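Local coordinates for protein putative hydantoin racemase (Klebsiella pneumoniae subsp. pneumoniae, PDB 3QVL) that racemises allantoin and probably interconverts the D and L forms of other 5-monosubstituted hydantoins, at residues N8-S12 against C37-P43; R63-E67 against S241-F245; R87-Q91 against K223-F229; S113-T117 against L180-M185. All coordinates share one frame; numbering follows the deposited sequence.

Interaction 1: N8-S12 against C37-P43; sequences NPNTS and CPRAGVP. With 5HY ([(4R)-2,5-dioxoimidazolidin-4-yl]acetic acid), chain C.
The flat carboxamide of Asn-10 is sandwiched between two oxygens: Pro-43 O lies over one face, 3.3 Å from Asn-10 CG, and Asn-8 OD1 lies over the other. Neither oxygen bonds to that amide; Asn-8 OD1 accepts instead from Asn-10 N at 3.3 Å, closing the first Asx turn. Asn-10 OD1 accepts from Ser-12 N at 3.0 Å, tilted a little from its carbonyl plane, and from Asn-8 ND2 at 2.9 Å, well above that plane. Two bonds thus fix the rotation of the amide, and Asn-10 ND2 is presented to OAB of the bound hydantoin at 3.0 Å. With chi1 at 71°, CG sits between the backbone N and carbonyl carbon, holding the amide close against its own loop.

Thr-11 joins the loops most directly: its N donates to Val-42 O at 2.8 Å, while its CG2 reaches Pro-38 O and Gly-41 N. Gly-41 adopts backbone angles (159/-135°) natural to glycine alone, and its small size suits the close approach of that methyl. Pro-38 sets its CD 3.0 Å from Asn-8 O; its ring is compact and has no N-H to compete for that carbonyl. Water 1 joins Pro-9 O to Val-42 N. Ser-12 OG caps Met-15 N at the start of helix 13-26, and Gly-41 N bonds Ser-236 of the second subunit.

Two successive Asx turns, at Asn-8 and Asn-10, thus shape the loop after strand 2-7. Beside it runs the loop after strand 31-36, as expected of a ligand site at the carboxyl ends of parallel strands.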
loop_
_atom_site.group_PDB
_atom_site.type_symbol
_atom_site.label_atom_id
_atom_site.label_comp_id
_atom_site.label_asym_id
_atom_site.label_seq_id
_atom_site.Cartn_x
_atom_site.Cartn_y
_atom_site.Cartn_z
ATOM N N ASN A 8 25.887 -15.211 14.980
ATOM C CA ASN A 8 25.648 -15.926 13.736
ATOM C C ASN A 8 24.583 -16.985 14.017
ATOM O O ASN A 8 24.824 -17.904 14.795
ATOM C CB ASN A 8 26.939 -16.576 13.223
ATOM C CG ASN A 8 26.728 -17.392 11.953
ATOM O OD1 ASN A 8 25.716 -17.249 11.262
ATOM N ND2 ASN A 8 27.692 -18.253 11.640
ATOM N N PRO A 9 23.389 -16.843 13.406
ATOM C CA PRO A 9 22.276 -17.759 13.663
ATOM C C PRO A 9 22.485 -19.175 13.125
ATOM O O PRO A 9 21.807 -20.100 13.577
ATOM C CB PRO A 9 21.098 -17.080 12.953
ATOM C CG PRO A 9 21.489 -15.645 12.892
ATOM C CD PRO A 9 22.950 -15.699 12.593
ATOM N N ASN A 10 23.396 -19.343 12.170
ATOM C CA ASN A 10 23.781 -20.682 11.724
ATOM C C ASN A 10 24.999 -21.202 12.494
ATOM O O ASN A 10 25.684 -20.430 13.169
ATOM C CB ASN A 10 23.982 -20.742 10.199
ATOM C CG ASN A 10 25.227 -20.010 9.731
ATOM O OD1 ASN A 10 26.342 -20.299 10.168
ATOM N ND2 ASN A 10 25.041 -19.072 8.811
ATOM N N THR A 11 25.264 -22.503 12.387
ATOM C CA THR A 11 26.302 -23.153 13.194
ATOM C C THR A 11 27.678 -23.220 12.525
ATOM O O THR A 11 28.611 -23.811 13.079
ATOM C CB THR A 11 25.880 -24.578 13.625
ATOM O OG1 THR A 11 25.615 -25.371 12.462
ATOM C CG2 THR A 11 24.638 -24.535 14.508
ATOM N N SER A 12 27.805 -22.617 11.344
ATOM C CA SER A 12 29.081 -22.579 10.631
ATOM C C SER A 12 30.079 -21.672 11.346
ATOM O O SER A 12 29.857 -20.463 11.459
ATOM C CB SER A 12 28.880 -22.106 9.188
ATOM O OG SER A 12 30.122 -21.837 8.555
ATOM N N CYS A 37 27.889 -18.379 17.875
ATOM C CA CYS A 37 26.909 -19.118 17.086
ATOM C C CYS A 37 26.244 -20.173 17.978
ATOM O O CYS A 37 26.803 -20.530 19.019
ATOM C CB CYS A 37 27.572 -19.759 15.864
ATOM S SG CYS A 37 28.907 -20.900 16.248
ATOM N N PRO A 38 25.049 -20.666 17.586
ATOM C CA PRO A 38 24.347 -21.633 18.432
ATOM C C PRO A 38 25.096 -22.955 18.557
ATOM O O PRO A 38 25.797 -23.361 17.626
ATOM C CB PRO A 38 23.021 -21.853 17.692
ATOM C CG PRO A 38 22.886 -20.691 16.769
ATOM C CD PRO A 38 24.280 -20.363 16.368
ATOM N N ARG A 39 24.944 -23.608 19.707
ATOM C CA ARG A 39 25.546 -24.917 19.952
ATOM C C ARG A 39 24.849 -25.999 19.132
ATOM O O ARG A 39 25.467 -26.992 18.740
ATOM C CB ARG A 39 25.481 -25.265 21.440
ATOM N N ALA A 40 23.558 -25.794 18.879
ATOM C CA ALA A 40 22.755 -26.714 18.084
ATOM C C ALA A 40 21.963 -25.953 17.028
ATOM O O ALA A 40 21.437 -24.870 17.296
ATOM C CB ALA A 40 21.820 -27.507 18.979
ATOM N N GLY A 41 21.887 -26.522 15.828
ATOM C CA GLY A 41 21.110 -25.919 14.755
ATOM C C GLY A 41 21.481 -26.363 13.357
ATOM O O GLY A 41 21.688 -27.550 13.096
ATOM N N VAL A 42 21.571 -25.385 12.462
ATOM C CA VAL A 42 21.747 -25.625 11.037
ATOM C C VAL A 42 23.016 -24.912 10.532
ATOM O O VAL A 42 23.268 -23.771 10.914
ATOM C CB VAL A 42 20.460 -25.192 10.260
ATOM C CG1 VAL A 42 20.260 -23.670 10.279
ATOM C CG2 VAL A 42 20.455 -25.730 8.853
ATOM N N PRO A 43 23.835 -25.595 9.701
ATOM C CA PRO A 43 25.088 -25.014 9.193
ATOM C C PRO A 43 24.903 -23.767 8.321
ATOM O O PRO A 43 25.773 -22.896 8.307
ATOM C CB PRO A 43 25.694 -26.154 8.366
ATOM C CG PRO A 43 25.114 -27.388 8.954
ATOM C CD PRO A 43 23.711 -27.014 9.318
HETATM C C 5HY C . 22.696 -15.470 5.913
HETATM N N 5HY C . 21.624 -17.447 5.425
HETATM O O 5HY C . 23.020 -14.287 5.992
HETATM C CA 5HY C . 21.464 -16.005 5.196
HETATM C CB 5HY C . 21.443 -15.649 3.693
HETATM C CG 5HY C . 22.737 -15.926 2.910
HETATM O OAB 5HY C . 23.096 -18.729 6.563
HETATM N NAF 5HY C . 23.355 -16.485 6.470
HETATM C CAI 5HY C . 22.712 -17.623 6.183
HETATM O OD1 5HY C . 22.655 -15.845 1.667
HETATM O OD2 5HY C . 23.779 -16.193 3.546
HETATM O O HOH W 1 21.009 -22.709 13.581
HETATM O O HOH W 2 24.983 -27.829 13.086
#

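Interaction 2: R63-E67 against S241-F245; sequences RAGRE and SLNPF
Arg-66 crosses one face of the Phe-245 ring from rim to rim, the two side chains running antiparallel. Its CB lies just beyond the rim, 3.7 Å from Phe-245 CZ, and CG meets the same end of the ring. Farther out, Arg-66 CD sits over the ring centre, 3.7 Å from the centroid, in a CH-pi contact. NE also stays over the ring, close to its centre, and CZ comes down 3.5 Å from Phe-245 CG. At the tip NH1 lies near CD2 and NH2 near CB. The guanidinium is thus stacked on the ring, planes only 13° apart, as a cation-pi pair. An extended chain, with CG anti to the backbone N (chi1 -171°), makes this long overlap possible. Water 4 ties Arg-66 NH1 to Asn-243 OD1, and NH1 also bonds weakly to Leu-89 O.

Pro-244 CG covers the opposite face of the ring, and Arg-63 O meets its edge, 3.4 Å from Phe-245 CZ. Arg-63 folds its methylenes onto Pro-244, while its NE gives a weak bond to Ser-241 O at 3.1 Å. Its NH2 pairs in the guanidinium plane with Glu-67 OE2 at 3.1 Å, a salt bridge one helical turn along.

Arginine suits such a surface because its aliphatic stem packs like a hydrocarbon while its flat cation can stack on a ring. The chain end is therefore held mainly by pi and van der Waals contacts, while Leu-242 O, buried here, has no polar partner.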
loop_
_atom_site.group_PDB
_atom_site.type_symbol
_atom_site.label_atom_id
_atom_site.label_comp_id
_atom_site.label_asym_id
_atom_site.label_seq_id
_atom_site.Cartn_x
_atom_site.Cartn_y
_atom_site.Cartn_z
ATOM N N ARG A 63 19.972 -15.426 25.542
ATOM C CA ARG A 63 19.954 -15.807 26.952
ATOM C C ARG A 63 21.358 -15.737 27.558
ATOM O O ARG A 63 21.543 -15.162 28.632
ATOM C CB ARG A 63 19.354 -17.211 27.111
ATOM C CG ARG A 63 19.177 -17.691 28.551
ATOM C CD ARG A 63 20.373 -18.502 29.037
ATOM N NE ARG A 63 20.559 -19.725 28.259
ATOM C CZ ARG A 63 21.730 -20.326 28.064
ATOM N NH1 ARG A 63 21.789 -21.435 27.339
ATOM N NH2 ARG A 63 22.843 -19.820 28.582
ATOM N N ALA A 64 22.333 -16.317 26.858
ATOM C CA ALA A 64 23.731 -16.299 27.290
ATOM C C ALA A 64 24.283 -14.875 27.370
ATOM O O ALA A 64 24.975 -14.527 28.330
ATOM C CB ALA A 64 24.587 -17.156 26.364
ATOM N N GLY A 65 23.965 -14.061 26.365
ATOM C CA GLY A 65 24.397 -12.665 26.315
ATOM C C GLY A 65 23.847 -11.831 27.457
ATOM O O GLY A 65 24.573 -11.041 28.064
ATOM N N ARG A 66 22.560 -12.017 27.750
ATOM C CA ARG A 66 21.893 -11.310 28.845
ATOM C C ARG A 66 22.457 -11.716 30.212
ATOM O O ARG A 66 22.571 -10.881 31.113
ATOM C CB ARG A 66 20.378 -11.538 28.793
ATOM C CG ARG A 66 19.580 -10.671 29.761
ATOM C CD ARG A 66 18.093 -10.954 29.669
ATOM N NE ARG A 66 17.376 -10.472 30.848
ATOM C CZ ARG A 66 16.088 -10.698 31.096
ATOM N NH1 ARG A 66 15.349 -11.401 30.246
ATOM N NH2 ARG A 66 15.535 -10.216 32.200
ATOM N N GLU A 67 22.807 -12.995 30.353
ATOM C CA GLU A 67 23.465 -13.503 31.561
ATOM C C GLU A 67 24.834 -12.855 31.764
ATOM O O GLU A 67 25.239 -12.582 32.896
ATOM C CB GLU A 67 23.617 -15.026 31.500
ATOM C CG GLU A 67 22.338 -15.805 31.779
ATOM C CD GLU A 67 22.527 -17.312 31.682
ATOM O OE1 GLU A 67 21.842 -18.044 32.429
ATOM O OE2 GLU A 67 23.355 -17.770 30.864
ATOM N N SER A 241 15.850 -24.068 29.180
ATOM C CA SER A 241 17.000 -23.224 29.516
ATOM C C SER A 241 16.959 -21.832 28.871
ATOM O O SER A 241 17.851 -21.010 29.104
ATOM C CB SER A 241 18.305 -23.936 29.146
ATOM O OG SER A 241 18.392 -24.156 27.749
ATOM N N LEU A 242 15.921 -21.569 28.077
ATOM C CA LEU A 242 15.828 -20.329 27.294
ATOM C C LEU A 242 15.507 -19.074 28.107
ATOM O O LEU A 242 15.947 -17.978 27.752
ATOM C CB LEU A 242 14.819 -20.481 26.150
ATOM C CG LEU A 242 15.198 -21.365 24.956
ATOM C CD1 LEU A 242 14.013 -21.527 24.018
ATOM C CD2 LEU A 242 16.404 -20.814 24.202
ATOM N N ASN A 243 14.736 -19.228 29.182
ATOM C CA ASN A 243 14.337 -18.087 30.008
ATOM C C ASN A 243 14.458 -18.358 31.517
ATOM O O ASN A 243 13.453 -18.604 32.189
ATOM C CB ASN A 243 12.916 -17.632 29.637
ATOM C CG ASN A 243 12.558 -16.266 30.213
ATOM O OD1 ASN A 243 13.430 -15.473 30.575
ATOM N ND2 ASN A 243 11.262 -15.986 30.292
ATOM N N PRO A 244 15.697 -18.317 32.051
ATOM C CA PRO A 244 15.923 -18.530 33.482
ATOM C C PRO A 244 15.738 -17.256 34.314
ATOM O O PRO A 244 15.839 -17.301 35.543
ATOM C CB PRO A 244 17.381 -18.990 33.532
ATOM C CG PRO A 244 18.023 -18.294 32.386
ATOM C CD PRO A 244 16.967 -18.129 31.322
ATOM N N PHE A 245 15.466 -16.142 33.639
ATOM C CA PHE A 245 15.312 -14.841 34.285
ATOM C C PHE A 245 13.924 -14.703 34.905
ATOM O O PHE A 245 13.670 -13.787 35.690
ATOM C CB PHE A 245 15.558 -13.709 33.280
ATOM C CG PHE A 245 16.751 -13.931 32.388
ATOM C CD1 PHE A 245 18.037 -13.645 32.836
ATOM C CD2 PHE A 245 16.587 -14.423 31.096
ATOM C CE1 PHE A 245 19.143 -13.850 32.014
ATOM C CE2 PHE A 245 17.685 -14.633 30.265
ATOM C CZ PHE A 245 18.966 -14.346 30.726
HETATM O O HOH W 3 19.286 -22.098 25.850
HETATM O O HOH W 4 12.836 -12.773 30.765
#

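Interaction 3: R87-Q91 against K223-F229; sequences RELAQ and KHGDLAF
The last turn of helix 83-89 packs against the type I turn Gly-225 to Ala-228, Glu-88 CA lying 4.7 Å from Leu-227 CA. Lys-223 fills the junction. Its chain bends at chi2 (-62°), then runs straight, carrying NZ into a cluster of backbone carbonyls. NZ donates to Arg-87 O at 2.7 Å in the carbonyl plane, to Ala-90 O at 2.9 Å, more weakly to Glu-88 O at 2.8 Å, and across its own loop to Leu-227 O at 3.1 Å. Four carbonyl oxygens thus surround a group with three N-H bonds, so at least one hydrogen must be shared, consistent with the weak bond to Glu-88 O. The positive charge should favour the partly negative end of a helix dipole.

Phe-229 shields the cation's stem: Lys-223 CD packs over the centre of one ring face, and Leu-89 O lies at the ring edge. Glu-88 O does double duty, since Phe-229 CA makes a CH...O contact with it at 3.4 Å. Leu-227 runs beside the aliphatic part of Arg-87, its CD1 4.1 Å from Arg-87 CD, both pointing the same way. Arg-87 then carries its guanidinium on to Glu-99, and its NH1 to Thr-106 O of the third subunit. The carboxylate of Glu-88 also serves another chain, accepting from His-48 N and Phe-49 N of the second subunit and pairing with its Arg-120.

A lysine from a distant loop thus binds the carbonyls at the C-terminal end of a helix, where three subunits of the hexamer come together.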
loop_
_atom_site.group_PDB
_atom_site.type_symbol
_atom_site.label_atom_id
_atom_site.label_comp_id
_atom_site.label_asym_id
_atom_site.label_seq_id
_atom_site.Cartn_x
_atom_site.Cartn_y
_atom_site.Cartn_z
ATOM N N ARG A 87 14.185 -9.537 20.938
ATOM C CA ARG A 87 13.931 -8.238 21.562
ATOM C C ARG A 87 13.106 -8.358 22.842
ATOM O O ARG A 87 13.276 -7.565 23.769
ATOM C CB ARG A 87 13.273 -7.274 20.573
ATOM C CG ARG A 87 14.244 -6.755 19.533
ATOM C CD ARG A 87 13.608 -5.767 18.579
ATOM N NE ARG A 87 14.603 -5.282 17.626
ATOM C CZ ARG A 87 14.344 -4.496 16.586
ATOM N NH1 ARG A 87 13.108 -4.082 16.336
ATOM N NH2 ARG A 87 15.335 -4.121 15.789
ATOM N N GLU A 88 12.226 -9.355 22.886
ATOM C CA GLU A 88 11.459 -9.659 24.093
ATOM C C GLU A 88 12.363 -10.196 25.201
ATOM O O GLU A 88 12.272 -9.756 26.349
ATOM C CB GLU A 88 10.350 -10.670 23.796
ATOM C CG GLU A 88 9.178 -10.110 23.002
ATOM C CD GLU A 88 8.033 -11.101 22.862
ATOM O OE1 GLU A 88 8.192 -12.274 23.256
ATOM O OE2 GLU A 88 6.963 -10.701 22.363
ATOM N N LEU A 89 13.237 -11.136 24.845
ATOM C CA LEU A 89 14.110 -11.797 25.816
ATOM C C LEU A 89 15.245 -10.899 26.312
ATOM O O LEU A 89 15.559 -10.897 27.503
ATOM C CB LEU A 89 14.670 -13.106 25.237
ATOM C CG LEU A 89 15.449 -14.053 26.161
ATOM C CD1 LEU A 89 14.596 -14.541 27.329
ATOM C CD2 LEU A 89 16.002 -15.235 25.375
ATOM N N ALA A 90 15.850 -10.138 25.402
ATOM C CA ALA A 90 16.998 -9.293 25.740
ATOM C C ALA A 90 16.591 -7.970 26.384
ATOM O O ALA A 90 15.494 -7.461 26.143
ATOM C CB ALA A 90 17.853 -9.038 24.508
ATOM N N GLN A 91 17.486 -7.429 27.207
ATOM C CA GLN A 91 17.315 -6.094 27.773
ATOM C C GLN A 91 17.921 -5.052 26.835
ATOM O O GLN A 91 17.276 -4.055 26.505
ATOM C CB GLN A 91 17.947 -6.001 29.167
ATOM C CG GLN A 91 17.837 -4.616 29.803
ATOM C CD GLN A 91 18.100 -4.617 31.298
ATOM O OE1 GLN A 91 18.863 -5.438 31.812
ATOM N NE2 GLN A 91 17.467 -3.688 32.005
ATOM N N LYS A 223 10.098 -2.080 26.958
ATOM C CA LYS A 223 9.471 -3.170 27.699
ATOM C C LYS A 223 8.014 -2.841 28.018
ATOM O O LYS A 223 7.383 -3.482 28.863
ATOM C CB LYS A 223 10.271 -3.498 28.966
ATOM C CG LYS A 223 11.650 -4.092 28.691
ATOM C CD LYS A 223 11.548 -5.426 27.957
ATOM C CE LYS A 223 12.833 -5.758 27.227
ATOM N NZ LYS A 223 12.678 -6.975 26.382
ATOM N N HIS A 224 7.495 -1.831 27.324
ATOM C CA HIS A 224 6.096 -1.442 27.415
ATOM C C HIS A 224 5.318 -2.055 26.255
ATOM O O HIS A 224 5.428 -1.605 25.110
ATOM C CB HIS A 224 5.975 0.085 27.407
ATOM C CG HIS A 224 4.566 0.587 27.340
ATOM N ND1 HIS A 224 3.747 0.654 28.446
ATOM C CD2 HIS A 224 3.838 1.061 26.302
ATOM C CE1 HIS A 224 2.570 1.139 28.091
ATOM N NE2 HIS A 224 2.599 1.395 26.795
ATOM N N GLY A 225 4.550 -3.098 26.557
ATOM C CA GLY A 225 3.647 -3.706 25.585
ATOM C C GLY A 225 4.211 -4.859 24.775
ATOM O O GLY A 225 4.496 -5.931 25.316
ATOM N N ASP A 226 4.373 -4.624 23.475
ATOM C CA ASP A 226 4.655 -5.680 22.495
ATOM C C ASP A 226 5.982 -6.415 22.677
ATOM O O ASP A 226 6.070 -7.614 22.405
ATOM C CB ASP A 226 4.574 -5.119 21.071
ATOM C CG ASP A 226 3.183 -4.624 20.710
ATOM O OD1 ASP A 226 2.225 -4.884 21.471
ATOM O OD2 ASP A 226 3.049 -3.973 19.654
ATOM N N LEU A 227 7.008 -5.695 23.124
ATOM C CA LEU A 227 8.342 -6.275 23.263
ATOM C C LEU A 227 8.777 -6.404 24.723
ATOM O O LEU A 227 9.971 -6.481 25.025
ATOM C CB LEU A 227 9.367 -5.480 22.443
ATOM C CG LEU A 227 9.152 -5.390 20.926
ATOM C CD1 LEU A 227 10.178 -4.464 20.298
ATOM C CD2 LEU A 227 9.190 -6.764 20.258
ATOM N N ALA A 228 7.791 -6.439 25.618
ATOM C CA ALA A 228 8.028 -6.710 27.031
ATOM C C ALA A 228 8.627 -8.103 27.193
ATOM O O ALA A 228 8.496 -8.948 26.301
ATOM C CB ALA A 228 6.726 -6.601 27.812
ATOM N N PHE A 229 9.290 -8.339 28.323
ATOM C CA PHE A 229 9.818 -9.664 28.634
ATOM C C PHE A 229 8.702 -10.704 28.520
ATOM O O PHE A 229 7.548 -10.403 28.835
ATOM C CB PHE A 229 10.443 -9.693 30.033
ATOM C CG PHE A 229 11.663 -8.823 30.174
ATOM C CD1 PHE A 229 12.847 -9.142 29.513
ATOM C CD2 PHE A 229 11.631 -7.688 30.979
ATOM C CE1 PHE A 229 13.979 -8.338 29.644
ATOM C CE2 PHE A 229 12.759 -6.880 31.119
ATOM C CZ PHE A 229 13.934 -7.205 30.450
#

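Interaction 4: S113-T117 against L180-M185; sequences SIVTT and LGSGGM. Unlike the reference sequence in segment 180-185: Ser-182 (reference Cys). With 5HY ([(4R)-2,5-dioxoimidazolidin-4-yl]acetic acid), chain C.
Thr-117 and Ser-182, whose OG1 and CB atoms touch, face the same ligand carboxylate at the carboxyl ends of two adjacent parallel strands in one of the two four-stranded sheets of this Asp/Glu racemase-family fold. Each hydroxyl takes one oxygen: Thr-117 OG1 donates to OD1 of the hydantoin acetate at 2.7 Å, Ser-182 OG to OD2 at 2.6 Å. Gly-183 N gives a nearly straight bond (164°) to the ring carbonyl, 2.9 Å from Gly-183 N to 5HY O. Ser-182 replaces the cysteine of the reference sequence. With OG anti to the backbone N (chi1 177°), it also accepts from Gly-184 N at 3.0 Å, an ST turn. Asn-10 ND2, Ile-45 O and Phe-78 N complete the ligand's hydrogen bonds.

Behind this first shell the strands fix the positions. Val-115 pairs with Leu-180 in a parallel bridge, and Gly-181 N donates to Val-115 O at 2.8 Å. Thr-116 adds a side-chain bond, OG1 to Gly-181 O, also 2.8 Å, which ties the threonine to the loop just as it leaves the sheet. Glycine suits position 181, because its CA is 4.0 Å from Thr-116 CA and the side facing the strand is filled by Thr-116 and Ile-114.

Farther out, Leu-151 and Val-162 pack on Met-185. Its long unbranched chain stretches back toward strand 112-116, extended beyond CG, until SD approaches Val-115 O and the terminal methyl CE lies 3.5 Å from Thr-117 OG1.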
loop_
_atom_site.group_PDB
_atom_site.type_symbol
_atom_site.label_atom_id
_atom_site.label_comp_id
_atom_site.label_asym_id
_atom_site.label_seq_id
_atom_site.Cartn_x
_atom_site.Cartn_y
_atom_site.Cartn_z
ATOM N N SER A 113 19.619 -2.051 -4.489
ATOM C CA SER A 113 19.424 -3.409 -4.981
ATOM C C SER A 113 20.015 -4.407 -3.993
ATOM O O SER A 113 21.065 -4.156 -3.400
ATOM C CB SER A 113 20.069 -3.585 -6.355
ATOM O OG SER A 113 19.431 -2.770 -7.321
ATOM N N ILE A 114 19.329 -5.533 -3.815
ATOM C CA ILE A 114 19.806 -6.601 -2.936
ATOM C C ILE A 114 20.473 -7.703 -3.755
ATOM O O ILE A 114 19.945 -8.132 -4.783
ATOM C CB ILE A 114 18.660 -7.188 -2.061
ATOM C CG1 ILE A 114 18.120 -6.123 -1.098
ATOM C CG2 ILE A 114 19.136 -8.423 -1.281
ATOM C CD1 ILE A 114 16.816 -6.499 -0.407
ATOM N N VAL A 115 21.648 -8.137 -3.301
ATOM C CA VAL A 115 22.341 -9.276 -3.897
ATOM C C VAL A 115 22.548 -10.343 -2.822
ATOM O O VAL A 115 23.383 -10.184 -1.928
ATOM C CB VAL A 115 23.695 -8.872 -4.541
ATOM C CG1 VAL A 115 24.402 -10.093 -5.131
ATOM C CG2 VAL A 115 23.490 -7.808 -5.616
ATOM N N THR A 116 21.766 -11.416 -2.909
ATOM C CA THR A 116 21.857 -12.532 -1.966
ATOM C C THR A 116 22.420 -13.783 -2.658
ATOM O O THR A 116 22.852 -13.711 -3.810
ATOM C CB THR A 116 20.495 -12.799 -1.256
ATOM O OG1 THR A 116 20.692 -13.689 -0.151
ATOM C CG2 THR A 116 19.458 -13.383 -2.218
ATOM N N THR A 117 22.419 -14.918 -1.959
ATOM C CA THR A 117 23.093 -16.121 -2.458
ATOM C C THR A 117 22.159 -17.103 -3.185
ATOM O O THR A 117 22.332 -17.346 -4.381
ATOM C CB THR A 117 23.894 -16.837 -1.338
ATOM O OG1 THR A 117 24.385 -15.870 -0.400
ATOM C CG2 THR A 117 25.074 -17.597 -1.925
ATOM N N LEU A 180 24.213 -6.036 0.510
ATOM C CA LEU A 180 24.685 -7.418 0.498
ATOM C C LEU A 180 23.738 -8.285 1.319
ATOM O O LEU A 180 23.431 -7.967 2.470
ATOM C CB LEU A 180 26.121 -7.511 1.026
ATOM C CG LEU A 180 27.209 -6.774 0.236
ATOM C CD1 LEU A 180 28.514 -6.740 1.017
ATOM C CD2 LEU A 180 27.425 -7.387 -1.148
ATOM N N GLY A 181 23.269 -9.372 0.713
ATOM C CA GLY A 181 22.223 -10.201 1.303
ATOM C C GLY A 181 22.701 -11.457 2.005
ATOM O O GLY A 181 22.008 -12.476 1.994
ATOM N N SER A 182 23.877 -11.381 2.623
ATOM C CA SER A 182 24.462 -12.521 3.326
ATOM C C SER A 182 25.461 -12.088 4.391
ATOM O O SER A 182 26.229 -11.146 4.187
ATOM C CB SER A 182 25.156 -13.463 2.338
ATOM O OG SER A 182 25.778 -14.544 3.012
ATOM N N GLY A 183 25.450 -12.793 5.519
ATOM C CA GLY A 183 26.474 -12.629 6.548
ATOM C C GLY A 183 27.835 -13.069 6.038
ATOM O O GLY A 183 28.867 -12.585 6.504
ATOM N N GLY A 184 27.830 -13.986 5.073
ATOM C CA GLY A 184 29.054 -14.479 4.442
ATOM C C GLY A 184 29.690 -13.499 3.470
ATOM O O GLY A 184 30.837 -13.687 3.059
ATOM N N MET A 185 28.944 -12.459 3.098
ATOM C CA MET A 185 29.436 -11.413 2.198
ATOM C C MET A 185 30.001 -10.216 2.964
ATOM O O MET A 185 30.455 -9.242 2.359
ATOM C CB MET A 185 28.314 -10.929 1.274
ATOM C CG MET A 185 27.841 -11.942 0.250
ATOM S SD MET A 185 26.435 -11.315 -0.688
ATOM C CE MET A 185 25.796 -12.834 -1.391
HETATM C C 5HY C . 22.696 -15.470 5.913
HETATM N N 5HY C . 21.624 -17.447 5.425
HETATM O O 5HY C . 23.020 -14.287 5.992
HETATM C CA 5HY C . 21.464 -16.005 5.196
HETATM C CB 5HY C . 21.443 -15.649 3.693
HETATM C CG 5HY C . 22.737 -15.926 2.910
HETATM O OAB 5HY C . 23.096 -18.729 6.563
HETATM N NAF 5HY C . 23.355 -16.485 6.470
HETATM C CAI 5HY C . 22.712 -17.623 6.183
HETATM O OD1 5HY C . 22.655 -15.845 1.667
HETATM O OD2 5HY C . 23.779 -16.193 3.546
#

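Interactions 1 and 4 approach the same ligand from different sheets, their centres about 18 Å apart: both join loops after parallel strands, but interaction 4 is fully buried and carries on the strand pairing, whereas interaction 1 is partly buried and borders the second subunit. Interactions 2 and 3 lie away from the ligand, and both fasten parts of the long C-terminal tail after helix 203-216 to helices. They touch through Arg-66 and Leu-89, with interaction 3 nested within the loop that interaction 2 closes. Interaction 2, a surface contact, relies on stacking and one weak hydrogen bond, beside a salt bridge internal to the helix; interaction 3, partly buried, uses a cation among carbonyls.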